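Local coordinates for protein putative SnoaL-like polyketide cyclase (Jannaschia sp., PDB 3KKG) that is of unestablished function but, as a SnoaL-like member of the NTF2 clan, is probably a polyketide cyclase or related lyase, at residues 3-6 with 7-10. Residues are numbered along the deposited sequence; the frame is centred on the assembly and turned at random. Where two conformers were deposited one is given.
Sequences DRSP and IETQ
With chi1 at 71°, Ser5 OG sits between its own backbone N and carbonyl carbon, which puts it over toward Glu8 N, the N-H it accepts from. Glu8 CG lies beside its own N, anti to the carbonyl carbon (chi1 -74°), and the extended chain beyond it runs back to the backbone N of Ser5. Glu8 N donates to Ser5 OG at 3.1 Å, although the exact place of that hydroxyl is less sure. In return, Ser5 N gives a nearly straight bond of 3.0 Å to Glu8 OE1, entering on the anti side of the carboxylate and somewhat out of its plane. The other oxygen, OE2, accepts from Gly82 N, so backbone N-H groups from two parts of the chain fix the rotation of the carboxylate. With an alanine at Glu8 the carboxylate is gone, and the N-H groups of Ser5 and Gly82 would probably lose their acceptor, and with it half of the capping box. Behind the cap, Thr9 N bonds Ser5 O at 2.9 Å and Gln10 N bonds Pro6 O, the first i to i+4 backbone bonds of helix 6-16. Arg4 lays its CB 4.0 Å from Glu8 CB, while its NE forms a salt bridge with Glu81 of the second subunit. The reciprocal Ser5–Glu8 pair is a capping box, with Ser5 as N-cap and Pro6 following it, at the start of helix 6-16 in this NTF2-like fold.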
ATOM      1  N   ASP A   3      -4.112 -24.064  -5.177  1.00 23.30           N
ATOM      2  CA  ASP A   3      -5.225 -23.360  -5.760  1.00 22.38           C
ATOM      3  C   ASP A   3      -6.043 -22.666  -4.681  1.00 21.89           C
ATOM      4  O   ASP A   3      -6.105 -23.123  -3.535  1.00 21.94           O
ATOM      5  CB  ASP A   3      -6.169 -24.301  -6.470  1.00 25.43           C
ATOM      6  CG  ASP A   3      -5.593 -24.893  -7.754  1.00 28.94           C
ATOM      7  OD1 ASP A   3      -4.439 -24.569  -8.188  1.00 28.27           O
ATOM      8  OD2 ASP A   3      -6.368 -25.686  -8.332  1.00 34.91           O
ATOM      9  N   ARG A   4      -6.691 -21.595  -5.101  1.00 20.20           N
ATOM     10  CA  ARG A   4      -7.610 -20.871  -4.239  1.00 18.77           C
ATOM     11  C   ARG A   4      -8.737 -21.776  -3.781  1.00 18.83           C
ATOM     12  O   ARG A   4      -9.285 -22.549  -4.550  1.00 20.12           O
ATOM     13  CB  ARG A   4      -8.207 -19.686  -4.995  1.00 18.64           C
ATOM     14  CG  ARG A   4      -7.179 -18.581  -5.195  1.00 18.51           C
ATOM     15  CD  ARG A   4      -7.619 -17.455  -6.105  1.00 18.81           C
ATOM     16  NE  ARG A   4      -6.579 -16.468  -6.140  1.00 18.29           N
ATOM     17  CZ  ARG A   4      -6.504 -15.469  -6.992  1.00 18.21           C
ATOM     18  NH1 ARG A   4      -7.493 -15.285  -7.877  1.00 16.89           N
ATOM     19  NH2 ARG A   4      -5.480 -14.633  -6.958  1.00 18.71           N
ATOM     20  N   SER A   5      -9.092 -21.628  -2.514  1.00 19.34           N
ATOM     21  CA  SER A   5     -10.271 -22.302  -2.016  1.00 19.59           C
ATOM     22  C   SER A   5     -11.522 -21.688  -2.644  1.00 19.47           C
ATOM     23  O   SER A   5     -11.482 -20.577  -3.222  1.00 19.61           O
ATOM     24  CB  SER A   5     -10.380 -22.191  -0.499  1.00 19.74           C
ATOM     25  OG  SER A   5     -10.704 -20.848  -0.109  1.00 20.21           O
ATOM     26  N   PRO A   6     -12.650 -22.378  -2.558  1.00 19.90           N
ATOM     27  CA  PRO A   6     -13.890 -21.790  -3.040  1.00 20.71           C
ATOM     28  C   PRO A   6     -14.190 -20.421  -2.451  1.00 19.59           C
ATOM     29  O   PRO A   6     -14.645 -19.537  -3.173  1.00 20.43           O
ATOM     30  CB  PRO A   6     -14.952 -22.836  -2.629  1.00 21.42           C
ATOM     31  CG  PRO A   6     -14.214 -24.113  -2.603  1.00 21.63           C
ATOM     32  CD  PRO A   6     -12.846 -23.790  -2.126  1.00 21.50           C
ATOM     33  N   ILE A   7     -13.981 -20.256  -1.155  1.00 18.96           N
ATOM     34  CA  ILE A   7     -14.288 -18.974  -0.530  1.00 19.78           C
ATOM     35  C   ILE A   7     -13.305 -17.924  -1.051  1.00 19.31           C
ATOM     36  O   ILE A   7     -13.681 -16.768  -1.322  1.00 17.62           O
ATOM     37  CB  ILE A   7     -14.226 -19.085   1.014  1.00 22.06           C
ATOM     38  CG1 ILE A   7     -15.419 -19.861   1.532  1.00 23.70           C
ATOM     39  CG2 ILE A   7     -14.256 -17.688   1.682  1.00 21.10           C
ATOM     40  CD1 ILE A   7     -15.221 -20.362   2.936  1.00 28.71           C
ATOM     41  N   GLU A   8     -12.025 -18.299  -1.150  1.00 18.12           N
ATOM     42  CA  GLU A   8     -11.032 -17.344  -1.666  1.00 16.82           C
ATOM     43  C   GLU A   8     -11.372 -16.874  -3.073  1.00 17.92           C
ATOM     44  O   GLU A   8     -11.315 -15.687  -3.401  1.00 16.82           O
ATOM     45  CB  GLU A   8      -9.637 -17.957  -1.652  1.00 16.96           C
ATOM     46  CG  GLU A   8      -9.053 -18.053  -0.234  1.00 18.07           C
ATOM     47  CD  GLU A   8      -7.691 -18.747  -0.199  1.00 21.29           C
ATOM     48  OE1 GLU A   8      -7.466 -19.637  -1.039  1.00 20.27           O
ATOM     49  OE2 GLU A   8      -6.881 -18.452   0.691  1.00 24.69           O
ATOM     50  N   THR A   9     -11.681 -17.820  -3.955  0.62 18.59           N
ATOM     51  CA  THR A   9     -12.001 -17.418  -5.312  0.62 18.30           C
ATOM     52  C   THR A   9     -13.277 -16.551  -5.370  0.62 18.28           C
ATOM     53  O   THR A   9     -13.323 -15.587  -6.125  0.62 18.55           O
ATOM     54  CB  THR A   9     -12.045 -18.603  -6.305  0.62 19.34           C
ATOM     55  OG1 THR A   9     -12.162 -18.085  -7.636  0.62 24.68           O
ATOM     56  CG2 THR A   9     -13.202 -19.498  -5.994  0.62 21.75           C
ATOM     57  N   GLN A  10     -14.291 -16.878  -4.572  1.00 17.80           N
ATOM     58  CA  GLN A  10     -15.487 -16.035  -4.546  1.00 17.69           C
ATOM     59  C   GLN A  10     -15.190 -14.649  -3.975  1.00 17.55           C
ATOM     60  O   GLN A  10     -15.687 -13.639  -4.480  1.00 17.87           O
ATOM     61  CB  GLN A  10     -16.629 -16.686  -3.791  1.00 18.34           C
ATOM     62  CG  GLN A  10     -17.931 -15.871  -3.918  1.00 20.02           C
ATOM     63  CD  GLN A  10     -18.373 -15.658  -5.369  1.00 23.93           C
ATOM     64  OE1 GLN A  10     -18.702 -16.639  -6.069  1.00 27.01           O
ATOM     65  NE2 GLN A  10     -18.376 -14.399  -5.832  1.00 24.31           N
TER